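D-glycerate 2-kinase (PDB 2B8N) catalyses the ATP-dependent phosphorylation of D-glycerate to 2-phosphoglycerate, a magnesium-requiring step in the breakdown of serine via 3-hydroxypyruvate. Local coordinates at residues 20-25 and 275-280; 54-59 and 63-68; 158-163 and 226-231. One frame throughout, in Å; residues are numbered along the deposited sequence.

Contact 1 (20-25 and 275-280)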
ATOM      1  N   LYS A  20     -15.942 -19.816 -10.312  1.00 31.35           N
ATOM      2  CA  LYS A  20     -15.075 -18.742 -10.777  1.00 30.65           C
ATOM      3  C   LYS A  20     -15.716 -17.373 -10.491  1.00 30.40           C
ATOM      4  O   LYS A  20     -15.045 -16.482  -9.945  1.00 30.39           O
ATOM      5  CB  LYS A  20     -14.800 -18.897 -12.268  1.00 31.67           C
ATOM      6  CG  LYS A  20     -13.640 -18.068 -12.809  1.00 34.40           C
ATOM      7  CD  LYS A  20     -13.332 -18.474 -14.265  1.00 34.49           C
ATOM      8  CE  LYS A  20     -12.896 -17.280 -15.139  1.00 36.58           C
ATOM      9  NZ  LYS A  20     -14.058 -16.544 -15.744  1.00 37.73           N
ATOM     10  N   LYS A  21     -17.001 -17.218 -10.833  1.00 29.22           N
ATOM     11  CA  LYS A  21     -17.717 -15.945 -10.624  1.00 29.89           C
ATOM     12  C   LYS A  21     -17.830 -15.614  -9.143  1.00 30.23           C
ATOM     13  O   LYS A  21     -17.729 -14.447  -8.730  1.00 30.59           O
ATOM     14  CB  LYS A  21     -19.126 -15.979 -11.222  1.00 28.58           C
ATOM     15  CG  LYS A  21     -19.163 -15.742 -12.711  1.00 32.21           C
ATOM     16  CD  LYS A  21     -20.517 -16.107 -13.318  1.00 32.04           C
ATOM     17  CE  LYS A  21     -20.513 -15.889 -14.826  1.00 31.93           C
ATOM     18  NZ  LYS A  21     -21.345 -16.914 -15.485  1.00 31.17           N
ATOM     19  N   LEU A  22     -18.043 -16.653  -8.351  1.00 29.64           N
ATOM     20  CA  LEU A  22     -18.195 -16.509  -6.919  1.00 30.89           C
ATOM     21  C   LEU A  22     -16.926 -15.964  -6.260  1.00 30.76           C
ATOM     22  O   LEU A  22     -16.983 -15.065  -5.419  1.00 30.92           O
ATOM     23  CB  LEU A  22     -18.554 -17.870  -6.314  1.00 31.92           C
ATOM     24  CG  LEU A  22     -19.213 -17.868  -4.942  1.00 33.78           C
ATOM     25  CD1 LEU A  22     -20.310 -16.826  -4.881  1.00 36.97           C
ATOM     26  CD2 LEU A  22     -19.775 -19.243  -4.668  1.00 38.17           C
ATOM     27  N   ALA A  23     -15.778 -16.497  -6.652  1.00 30.34           N
ATOM     28  CA  ALA A  23     -14.508 -16.034  -6.095  1.00 29.67           C
ATOM     29  C   ALA A  23     -14.145 -14.613  -6.561  1.00 29.89           C
ATOM     30  O   ALA A  23     -13.573 -13.854  -5.781  1.00 30.91           O
ATOM     31  CB  ALA A  23     -13.404 -16.999  -6.409  1.00 29.14           C
ATOM     32  N   ILE A  24     -14.469 -14.260  -7.812  1.00 29.06           N
ATOM     33  CA  ILE A  24     -14.237 -12.904  -8.322  1.00 28.88           C
ATOM     34  C   ILE A  24     -15.080 -11.899  -7.516  1.00 30.22           C
ATOM     35  O   ILE A  24     -14.588 -10.843  -7.119  1.00 29.78           O
ATOM     36  CB  ILE A  24     -14.545 -12.793  -9.871  1.00 30.27           C
ATOM     37  CG1 ILE A  24     -13.404 -13.406 -10.692  1.00 31.90           C
ATOM     38  CG2 ILE A  24     -14.750 -11.343 -10.320  1.00 25.94           C
ATOM     39  CD1 ILE A  24     -13.799 -13.784 -12.107  1.00 27.62           C
ATOM     40  N   GLU A  25     -16.350 -12.224  -7.278  1.00 31.52           N
ATOM     41  CA  GLU A  25     -17.201 -11.327  -6.500  1.00 32.13           C
ATOM     42  C   GLU A  25     -16.616 -11.145  -5.099  1.00 30.22           C
ATOM     43  O   GLU A  25     -16.493 -10.027  -4.645  1.00 32.20           O
ATOM     44  CB  GLU A  25     -18.661 -11.790  -6.428  1.00 32.11           C
ATOM     45  CG  GLU A  25     -19.604 -10.608  -6.357  1.00 36.28           C
ATOM     46  CD  GLU A  25     -20.850 -10.878  -5.565  1.00 42.35           C
ATOM     47  OE1 GLU A  25     -21.221 -12.064  -5.417  1.00 49.28           O
ATOM     48  OE2 GLU A  25     -21.452  -9.885  -5.091  1.00 48.42           O
ATOM     49  N   LYS A 275     -17.915 -16.847   4.462  1.00 26.99           N
ATOM     50  CA  LYS A 275     -18.856 -17.480   5.403  1.00 28.03           C
ATOM     51  C   LYS A 275     -20.291 -17.211   5.001  1.00 27.62           C
ATOM     52  O   LYS A 275     -21.110 -18.105   5.027  1.00 28.89           O
ATOM     53  CB  LYS A 275     -18.643 -17.022   6.835  1.00 27.96           C
ATOM     54  CG  LYS A 275     -17.420 -17.611   7.471  1.00 34.68           C
ATOM     55  CD  LYS A 275     -17.286 -17.173   8.925  1.00 36.20           C
ATOM     56  CE  LYS A 275     -16.102 -17.917   9.564  1.00 43.04           C
ATOM     57  NZ  LYS A 275     -15.734 -17.366  10.915  1.00 45.97           N
ATOM     58  N   GLU A 276     -20.574 -15.976   4.594  1.00 28.41           N
ATOM     59  CA  GLU A 276     -21.915 -15.532   4.202  1.00 29.06           C
ATOM     60  C   GLU A 276     -22.448 -16.311   2.998  1.00 28.17           C
ATOM     61  O   GLU A 276     -23.651 -16.320   2.750  1.00 28.86           O
ATOM     62  CB  GLU A 276     -21.852 -14.035   3.868  1.00 29.44           C
ATOM     63  CG  GLU A 276     -23.147 -13.249   3.951  1.00 35.08           C
ATOM     64  CD  GLU A 276     -22.886 -11.759   4.213  1.00 36.11           C
ATOM     65  OE1 GLU A 276     -22.238 -11.427   5.239  1.00 48.97           O
ATOM     66  OE2 GLU A 276     -23.324 -10.923   3.394  1.00 44.39           O
ATOM     67  N   LYS A 277     -21.553 -16.963   2.254  1.00 28.45           N
ATOM     68  CA  LYS A 277     -21.937 -17.743   1.085  1.00 29.44           C
ATOM     69  C   LYS A 277     -21.906 -19.247   1.336  1.00 29.26           C
ATOM     70  O   LYS A 277     -22.031 -20.002   0.391  1.00 30.59           O
ATOM     71  CB  LYS A 277     -21.020 -17.414  -0.106  1.00 30.74           C
ATOM     72  CG  LYS A 277     -20.937 -15.914  -0.429  1.00 36.61           C
ATOM     73  CD  LYS A 277     -21.140 -15.602  -1.908  1.00 39.27           C
ATOM     74  CE  LYS A 277     -21.566 -14.137  -2.167  1.00 42.20           C
ATOM     75  NZ  LYS A 277     -20.464 -13.132  -1.965  1.00 42.65           N
ATOM     76  N   GLY A 278     -21.732 -19.687   2.583  1.00 28.15           N
ATOM     77  CA  GLY A 278     -21.763 -21.117   2.918  1.00 27.28           C
ATOM     78  C   GLY A 278     -20.413 -21.816   2.988  1.00 28.21           C
ATOM     79  O   GLY A 278     -20.357 -23.042   3.050  1.00 30.08           O
ATOM     80  N   PHE A 279     -19.322 -21.054   3.005  1.00 28.15           N
ATOM     81  CA  PHE A 279     -17.977 -21.643   3.042  1.00 27.82           C
ATOM     82  C   PHE A 279     -17.417 -21.737   4.443  1.00 28.31           C
ATOM     83  O   PHE A 279     -17.578 -20.823   5.240  1.00 31.79           O
ATOM     84  CB  PHE A 279     -16.986 -20.832   2.194  1.00 28.64           C
ATOM     85  CG  PHE A 279     -17.160 -21.031   0.723  1.00 28.69           C
ATOM     86  CD1 PHE A 279     -16.747 -22.220   0.127  1.00 27.73           C
ATOM     87  CD2 PHE A 279     -17.756 -20.054  -0.059  1.00 27.55           C
ATOM     88  CE1 PHE A 279     -16.928 -22.434  -1.235  1.00 29.73           C
ATOM     89  CE2 PHE A 279     -17.956 -20.259  -1.429  1.00 29.10           C
ATOM     90  CZ  PHE A 279     -17.542 -21.448  -2.017  1.00 30.02           C
ATOM     91  N   ASN A 280     -16.752 -22.841   4.742  1.00 26.40           N
ATOM     92  CA  ASN A 280     -15.898 -22.895   5.900  1.00 27.12           C
ATOM     93  C   ASN A 280     -14.679 -22.048   5.514  1.00 26.84           C
ATOM     94  O   ASN A 280     -13.951 -22.417   4.589  1.00 26.92           O
ATOM     95  CB  ASN A 280     -15.466 -24.339   6.212  1.00 27.33           C
ATOM     96  CG  ASN A 280     -16.637 -25.264   6.507  1.00 28.74           C
ATOM     97  OD1 ASN A 280     -17.567 -24.919   7.261  1.00 29.46           O
ATOM     98  ND2 ASN A 280     -16.592 -26.458   5.918  1.00 25.20           N
TER

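Contact 2 (54-59 and 63-68)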
ATOM      1  N   LEU A  54      -8.046  20.000   7.885  1.00 27.22           N
ATOM      2  CA  LEU A  54      -7.898  18.722   7.191  1.00 27.61           C
ATOM      3  C   LEU A  54      -6.696  18.820   6.252  1.00 28.49           C
ATOM      4  O   LEU A  54      -6.610  19.755   5.426  1.00 26.51           O
ATOM      5  CB  LEU A  54      -9.192  18.381   6.432  1.00 26.48           C
ATOM      6  CG  LEU A  54      -9.281  17.178   5.479  1.00 29.54           C
ATOM      7  CD1 LEU A  54     -10.766  16.810   5.217  1.00 27.95           C
ATOM      8  CD2 LEU A  54      -8.528  17.425   4.151  1.00 31.80           C
ATOM      9  N   VAL A  55      -5.761  17.879   6.429  1.00 28.39           N
ATOM     10  CA  VAL A  55      -4.602  17.720   5.567  1.00 28.90           C
ATOM     11  C   VAL A  55      -4.580  16.277   5.034  1.00 28.57           C
ATOM     12  O   VAL A  55      -4.454  15.303   5.809  1.00 28.25           O
ATOM     13  CB  VAL A  55      -3.296  18.032   6.319  1.00 30.16           C
ATOM     14  CG1 VAL A  55      -2.076  17.787   5.413  1.00 31.42           C
ATOM     15  CG2 VAL A  55      -3.292  19.483   6.816  1.00 32.64           C
ATOM     16  N   ALA A  56      -4.703  16.146   3.709  1.00 28.48           N
ATOM     17  CA  ALA A  56      -4.795  14.829   3.074  1.00 28.31           C
ATOM     18  C   ALA A  56      -3.685  14.744   2.073  1.00 29.34           C
ATOM     19  O   ALA A  56      -3.602  15.594   1.180  1.00 28.98           O
ATOM     20  CB  ALA A  56      -6.148  14.613   2.407  1.00 25.40           C
ATOM     21  N   VAL A  57      -2.833  13.722   2.249  1.00 29.87           N
ATOM     22  CA  VAL A  57      -1.650  13.495   1.417  1.00 30.17           C
ATOM     23  C   VAL A  57      -1.611  12.030   1.026  1.00 28.77           C
ATOM     24  O   VAL A  57      -1.732  11.161   1.874  1.00 29.50           O
ATOM     25  CB  VAL A  57      -0.349  13.862   2.166  1.00 29.62           C
ATOM     26  CG1 VAL A  57       0.877  13.356   1.425  1.00 36.86           C
ATOM     27  CG2 VAL A  57      -0.251  15.329   2.317  1.00 32.62           C
ATOM     28  N   GLY A  58      -1.435  11.768  -0.255  1.00 27.68           N
ATOM     29  CA  GLY A  58      -1.318  10.397  -0.736  1.00 28.15           C
ATOM     30  C   GLY A  58      -1.990  10.222  -2.081  1.00 28.63           C
ATOM     31  O   GLY A  58      -2.611  11.167  -2.605  1.00 27.88           O
ATOM     32  N   LYS A  59      -1.858   9.016  -2.643  1.00 28.49           N
ATOM     33  CA  LYS A  59      -2.493   8.696  -3.919  1.00 28.02           C
ATOM     34  C   LYS A  59      -4.015   8.634  -3.782  1.00 26.92           C
ATOM     35  O   LYS A  59      -4.706   8.792  -4.760  1.00 28.91           O
ATOM     36  CB  LYS A  59      -1.983   7.365  -4.479  1.00 29.27           C
ATOM     37  CG  LYS A  59      -0.478   7.295  -4.767  1.00 29.17           C
ATOM     38  CD  LYS A  59      -0.177   6.027  -5.523  1.00 27.42           C
ATOM     39  CE  LYS A  59       0.993   5.259  -4.980  1.00 30.86           C
ATOM     40  NZ  LYS A  59       1.274   4.092  -5.887  1.00 32.95           N
ATOM     41  N   ARG A  63     -10.101  11.268  -2.520  1.00 28.79           N
ATOM     42  CA  ARG A  63     -11.347  10.599  -2.117  1.00 29.38           C
ATOM     43  C   ARG A  63     -11.503  10.520  -0.591  1.00 29.42           C
ATOM     44  O   ARG A  63     -12.615  10.614  -0.057  1.00 29.81           O
ATOM     45  CB  ARG A  63     -11.501   9.227  -2.773  1.00 29.17           C
ATOM     46  CG  ARG A  63     -11.489   9.312  -4.297  1.00 31.42           C
ATOM     47  CD  ARG A  63     -12.752   8.791  -4.985  1.00 36.38           C
ATOM     48  NE  ARG A  63     -13.606   9.872  -5.518  1.00 42.49           N
ATOM     49  CZ  ARG A  63     -14.538   9.729  -6.472  1.00 37.19           C
ATOM     50  NH1 ARG A  63     -14.783   8.555  -7.022  1.00 37.51           N
ATOM     51  NH2 ARG A  63     -15.242  10.779  -6.884  1.00 42.07           N
HETATM   52  N   MSE A  64     -10.385  10.379   0.112  1.00 30.04           N
HETATM   53  CA  MSE A  64     -10.403  10.408   1.572  1.00 29.48           C
HETATM   54  C   MSE A  64     -10.850  11.792   2.078  1.00 29.58           C
HETATM   55  O   MSE A  64     -11.622  11.875   3.038  1.00 29.04           O
HETATM   56  CB  MSE A  64      -9.034  10.064   2.133  1.00 28.40           C
HETATM   57  CG  MSE A  64      -8.579   8.650   1.872  1.00 30.54           C
HETATM   58 SE   MSE A  64      -6.864   8.272   2.764  1.00 30.62          SE
HETATM   59  CE  MSE A  64      -7.361   8.319   4.672  1.00 34.29           C
ATOM     60  N   ALA A  65     -10.379  12.866   1.435  1.00 28.58           N
ATOM     61  CA  ALA A  65     -10.788  14.215   1.827  1.00 27.97           C
ATOM     62  C   ALA A  65     -12.290  14.399   1.586  1.00 27.58           C
ATOM     63  O   ALA A  65     -13.015  14.799   2.479  1.00 26.71           O
ATOM     64  CB  ALA A  65     -10.004  15.271   1.064  1.00 28.56           C
ATOM     65  N   LYS A  66     -12.756  14.082   0.382  1.00 27.63           N
ATOM     66  CA  LYS A  66     -14.175  14.173   0.077  1.00 28.19           C
ATOM     67  C   LYS A  66     -15.062  13.437   1.092  1.00 27.83           C
ATOM     68  O   LYS A  66     -16.119  13.949   1.463  1.00 28.50           O
ATOM     69  CB  LYS A  66     -14.472  13.617  -1.307  1.00 28.40           C
ATOM     70  CG  LYS A  66     -15.956  13.636  -1.658  1.00 26.51           C
ATOM     71  CD  LYS A  66     -16.188  13.297  -3.113  1.00 32.14           C
ATOM     72  CE  LYS A  66     -17.669  13.050  -3.383  1.00 34.86           C
ATOM     73  NZ  LYS A  66     -18.123  11.803  -2.715  1.00 34.63           N
ATOM     74  N   ALA A  67     -14.656  12.236   1.509  1.00 26.87           N
ATOM     75  CA  ALA A  67     -15.442  11.465   2.482  1.00 27.49           C
ATOM     76  C   ALA A  67     -15.472  12.109   3.886  1.00 27.20           C
ATOM     77  O   ALA A  67     -16.489  12.085   4.556  1.00 29.64           O
ATOM     78  CB  ALA A  67     -14.946  10.020   2.551  1.00 27.69           C
ATOM     79  N   ALA A  68     -14.362  12.705   4.306  1.00 26.96           N
ATOM     80  CA  ALA A  68     -14.272  13.440   5.571  1.00 26.40           C
ATOM     81  C   ALA A  68     -15.139  14.697   5.574  1.00 26.67           C
ATOM     82  O   ALA A  68     -15.759  15.036   6.577  1.00 25.80           O
ATOM     83  CB  ALA A  68     -12.835  13.823   5.832  1.00 26.66           C
TER

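Contact 3 (158-163 and 226-231)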
ATOM      1  N   SER A 158      19.419   7.975  -3.881  1.00 29.69           N
ATOM      2  CA  SER A 158      19.778   7.117  -4.984  1.00 30.37           C
ATOM      3  C   SER A 158      21.155   6.486  -4.734  1.00 29.86           C
ATOM      4  O   SER A 158      21.369   5.292  -4.973  1.00 31.06           O
ATOM      5  CB  SER A 158      19.757   7.930  -6.278  1.00 30.42           C
ATOM      6  OG  SER A 158      19.891   7.095  -7.413  1.00 34.57           O
ATOM      7  N   ALA A 159      22.076   7.287  -4.215  1.00 28.10           N
ATOM      8  CA  ALA A 159      23.388   6.794  -3.833  1.00 27.20           C
ATOM      9  C   ALA A 159      23.261   5.692  -2.809  1.00 27.47           C
ATOM     10  O   ALA A 159      23.983   4.694  -2.872  1.00 26.14           O
ATOM     11  CB  ALA A 159      24.218   7.930  -3.241  1.00 27.21           C
ATOM     12  N   LEU A 160      22.355   5.884  -1.849  1.00 27.64           N
ATOM     13  CA  LEU A 160      22.189   4.910  -0.777  1.00 29.27           C
ATOM     14  C   LEU A 160      21.562   3.595  -1.275  1.00 29.88           C
ATOM     15  O   LEU A 160      22.075   2.507  -0.961  1.00 30.16           O
ATOM     16  CB  LEU A 160      21.397   5.506   0.377  1.00 30.79           C
ATOM     17  CG  LEU A 160      22.202   6.367   1.360  1.00 32.09           C
ATOM     18  CD1 LEU A 160      21.251   7.075   2.313  1.00 35.57           C
ATOM     19  CD2 LEU A 160      23.213   5.554   2.164  1.00 30.98           C
ATOM     20  N   LEU A 161      20.490   3.705  -2.063  1.00 29.45           N
ATOM     21  CA  LEU A 161      19.901   2.543  -2.738  1.00 29.80           C
ATOM     22  C   LEU A 161      20.949   1.765  -3.530  1.00 30.35           C
ATOM     23  O   LEU A 161      21.161   0.561  -3.326  1.00 29.77           O
ATOM     24  CB  LEU A 161      18.814   2.997  -3.690  1.00 29.25           C
ATOM     25  CG  LEU A 161      17.562   3.486  -2.964  1.00 32.22           C
ATOM     26  CD1 LEU A 161      16.777   4.462  -3.839  1.00 32.05           C
ATOM     27  CD2 LEU A 161      16.714   2.283  -2.530  1.00 30.39           C
ATOM     28  N   LYS A 162      21.624   2.465  -4.430  1.00 30.20           N
ATOM     29  CA  LYS A 162      22.616   1.811  -5.252  1.00 30.66           C
ATOM     30  C   LYS A 162      23.667   1.113  -4.386  1.00 30.30           C
ATOM     31  O   LYS A 162      24.116   0.017  -4.718  1.00 30.98           O
ATOM     32  CB  LYS A 162      23.259   2.780  -6.243  1.00 32.45           C
ATOM     33  CG  LYS A 162      22.333   3.165  -7.391  1.00 35.18           C
ATOM     34  CD  LYS A 162      23.089   3.897  -8.480  1.00 39.27           C
ATOM     35  CE  LYS A 162      22.153   4.364  -9.581  1.00 42.89           C
ATOM     36  NZ  LYS A 162      21.139   5.328  -9.064  1.00 40.00           N
ATOM     37  N   SER A 163      24.041   1.731  -3.268  1.00 30.19           N
ATOM     38  CA  SER A 163      25.063   1.158  -2.387  1.00 30.07           C
ATOM     39  C   SER A 163      24.534   0.009  -1.544  1.00 29.83           C
ATOM     40  O   SER A 163      25.299  -0.601  -0.811  1.00 29.48           O
ATOM     41  CB  SER A 163      25.635   2.225  -1.459  1.00 30.55           C
ATOM     42  OG  SER A 163      26.324   3.205  -2.204  1.00 31.39           O
ATOM     43  N   LEU A 226      24.719  10.194  10.305  1.00 28.64           N
ATOM     44  CA  LEU A 226      26.079  10.418   9.822  1.00 28.12           C
ATOM     45  C   LEU A 226      26.906   9.126   9.686  1.00 27.50           C
ATOM     46  O   LEU A 226      27.716   9.001   8.778  1.00 27.05           O
ATOM     47  CB  LEU A 226      26.791  11.399  10.748  1.00 28.07           C
ATOM     48  CG  LEU A 226      26.175  12.804  10.821  1.00 31.14           C
ATOM     49  CD1 LEU A 226      26.988  13.701  11.767  1.00 28.20           C
ATOM     50  CD2 LEU A 226      26.073  13.441   9.440  1.00 33.68           C
ATOM     51  N   LYS A 227      26.693   8.176  10.591  1.00 27.90           N
ATOM     52  CA  LYS A 227      27.342   6.870  10.516  1.00 27.93           C
ATOM     53  C   LYS A 227      26.874   6.048   9.310  1.00 27.95           C
ATOM     54  O   LYS A 227      27.654   5.281   8.749  1.00 29.09           O
ATOM     55  CB  LYS A 227      27.112   6.085  11.802  1.00 27.28           C
ATOM     56  CG  LYS A 227      27.812   6.701  12.974  1.00 29.36           C
ATOM     57  CD  LYS A 227      28.019   5.719  14.106  1.00 31.69           C
ATOM     58  CE  LYS A 227      29.090   6.246  15.062  1.00 34.42           C
ATOM     59  NZ  LYS A 227      30.423   6.442  14.386  1.00 33.61           N
ATOM     60  N   VAL A 228      25.614   6.210   8.911  1.00 27.40           N
ATOM     61  CA  VAL A 228      25.121   5.554   7.701  1.00 27.27           C
ATOM     62  C   VAL A 228      25.887   6.038   6.475  1.00 27.69           C
ATOM     63  O   VAL A 228      26.443   5.231   5.736  1.00 28.06           O
ATOM     64  CB  VAL A 228      23.642   5.786   7.477  1.00 26.03           C
ATOM     65  CG1 VAL A 228      23.226   5.271   6.078  1.00 24.53           C
ATOM     66  CG2 VAL A 228      22.854   5.091   8.581  1.00 25.90           C
ATOM     67  N   LEU A 229      25.912   7.354   6.281  1.00 27.21           N
ATOM     68  CA  LEU A 229      26.628   7.970   5.160  1.00 26.59           C
ATOM     69  C   LEU A 229      28.102   7.577   5.124  1.00 26.92           C
ATOM     70  O   LEU A 229      28.635   7.231   4.058  1.00 26.79           O
ATOM     71  CB  LEU A 229      26.502   9.488   5.226  1.00 26.19           C
ATOM     72  CG  LEU A 229      25.089  10.042   5.037  1.00 25.55           C
ATOM     73  CD1 LEU A 229      25.078  11.544   5.293  1.00 26.16           C
ATOM     74  CD2 LEU A 229      24.558   9.722   3.648  1.00 22.72           C
ATOM     75  N   GLU A 230      28.755   7.631   6.284  1.00 27.16           N
ATOM     76  CA  GLU A 230      30.121   7.153   6.394  1.00 28.65           C
ATOM     77  C   GLU A 230      30.161   5.674   6.025  1.00 27.50           C
ATOM     78  O   GLU A 230      31.008   5.266   5.255  1.00 27.62           O
ATOM     79  CB  GLU A 230      30.692   7.394   7.800  1.00 28.69           C
ATOM     80  CG  GLU A 230      31.635   6.290   8.309  1.00 33.47           C
ATOM     81  CD  GLU A 230      32.182   6.563   9.706  1.00 33.38           C
ATOM     82  OE1 GLU A 230      33.035   7.473   9.834  1.00 34.21           O
ATOM     83  OE2 GLU A 230      31.765   5.854  10.665  1.00 40.50           O
ATOM     84  N   LYS A 231      29.235   4.877   6.551  1.00 27.28           N
ATOM     85  CA  LYS A 231      29.240   3.438   6.279  1.00 28.20           C
ATOM     86  C   LYS A 231      29.240   3.121   4.786  1.00 28.26           C
ATOM     87  O   LYS A 231      29.962   2.228   4.350  1.00 29.38           O
ATOM     88  CB  LYS A 231      28.068   2.721   6.948  1.00 27.91           C
ATOM     89  CG  LYS A 231      28.181   1.190   6.900  1.00 28.48           C
ATOM     90  CD  LYS A 231      27.211   0.500   7.887  1.00 29.41           C
ATOM     91  CE  LYS A 231      26.735  -0.847   7.358  1.00 29.10           C
ATOM     92  NZ  LYS A 231      25.823  -0.631   6.199  1.00 23.31           N
TER

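Contact 1 (20-25 and 275-280)
A Schellman motif at the C-terminal end of helix 263-276 sets Lys277 and Phe279 against Leu22 and Glu25 of helix 17-32. Gly278 is the C' residue, with a positive phi of 96°, and its N bonds Lys275 O at 3.0 Å as the chain turns out of the helix. Leu22 divides its two methyls between two partners. Its CD1 lies against Lys277 CD, the two side chains sliding past one another in opposite directions, while Leu22 CD2 meets the rim of the phenyl ring in the ring plane, 3.9 Å from Phe279 CE2. The aliphatic part of the lysine thus serves as apolar surface. A bend at chi2 (-131°) and another at chi4 bring the Lys277 ammonium near the carboxylate of Glu25, whose side chain crosses the lysine at about a right angle; Glu25 OE1 and Lys277 NZ form a long salt bridge of 3.7 Å. Glu25 is exposed and Phe279 buried, so the charged pair borders an apolar interior. Phe279 also packs on Leu19 and on Leu427 of strand 422-428, which Ala23 touches too, and Asn280 then begins strand 280-285, pairing with Ala318: helix 17-32 lies over the mixed sheet.

Contact 2 (54-59 and 63-68)
Leu54 points its forked side chain at Ala65 and Ala68, packing strand against helix within the beta-alpha-beta unit formed by strand 52-57, helix 61-72 and strand 76-84. The short axes approach to 8.5 Å and run at 154° to each other, as expected when the chain leaves a strand and returns along a helix. Both leucine methyls are used: Leu54 CD1 reaches Ala68 CB at 3.7 Å, and Leu54 CD2 reaches Ala65 CB at 4.0 Å. With CG anti to the backbone N (chi1 173°), the fork is carried out from the strand to meet two alanines about one helical turn apart. Leu54 and Ala56, two residues apart, present the same strand face; the neighbouring Val55 points away from the helix. The parallel six-stranded sheet has the order 3-2-1-4-5-6 familiar from Rossmann-like folds, with strand 52-57 in an interior position between strands 76-84 and 128-133. Leu132 of the latter touches both Leu54 and Ala56, adding to the buried apolar layer beneath the helix. Small side chains permit a close backbone approach at the centre, where the CA atoms of Ala56 and Ala65 lie 6.2 Å apart and Ala56 CB faces Ala65 CB at 4.1 Å.

Contact 3 (158-163 and 226-231)
Leu160 and Leu229 bring the two helical segments closest, their CA atoms 8.0 Å apart, a spacing that leaves the meeting to side chains alone. Leu160 points from helix 150-162 toward helix 222-231, and its two methyls touch successive residues there. One branch meets valine, with Leu160 CD2 at 3.9 Å from Val228 CG1; the other makes a looser approach, with Leu160 CD1 at 4.4 Å from Leu229 CD2. The Leu160 and Val228 side chains cross at about a right angle and meet methyl to methyl. On the valine, CG1 is the branch anti to the backbone N (chi1 171°), and it is this branch that faces the leucine. Leu229 leaves its backbone in a direction that neither faces nor avoids the other helix, and only its outer part bends in to touch.

Val173 of helix 167-175 packs on both Leu160 and Val228, while Ile244 of helix 238-244 packs on Leu229, so the contact lies within a group of helices. Near the end of helix 150-162, Ser163 OG donates to Ala159 O at 2.9 Å. Ala159 O also accepts from Ser163 N at 3.0 Å, the two donors arriving from opposite faces of its carbonyl plane, so one carbonyl oxygen accepts two hydrogen bonds from the same residue, which keeps the serine hydroxyl on its own helix.

Three buried aliphatic residues therefore make the join, with 100 Å² buried in all. Such a contact depends on shape and exclusion of water, and lacks the directional demands of a polar bond.

Along the chain, contact 1 forms the outer loop: residues 20-25 open it and 275-280 close it, with contacts 2 and 3 nested inside, one after the other. The centres of contacts 1 and 3 are 49 Å apart, on opposite sides of the chain's centre, and contact 2 lies 32 Å and 34 Å from them respectively; none touches another. Contact 2 belongs to the parallel sheet, contact 3 to helices 150-162 and 222-231, and contact 1 to the mixed sheet built from later residues. The N-terminal helix 17-32 thus packs beside strands from the C-terminal part, tying the start of the chain to its end.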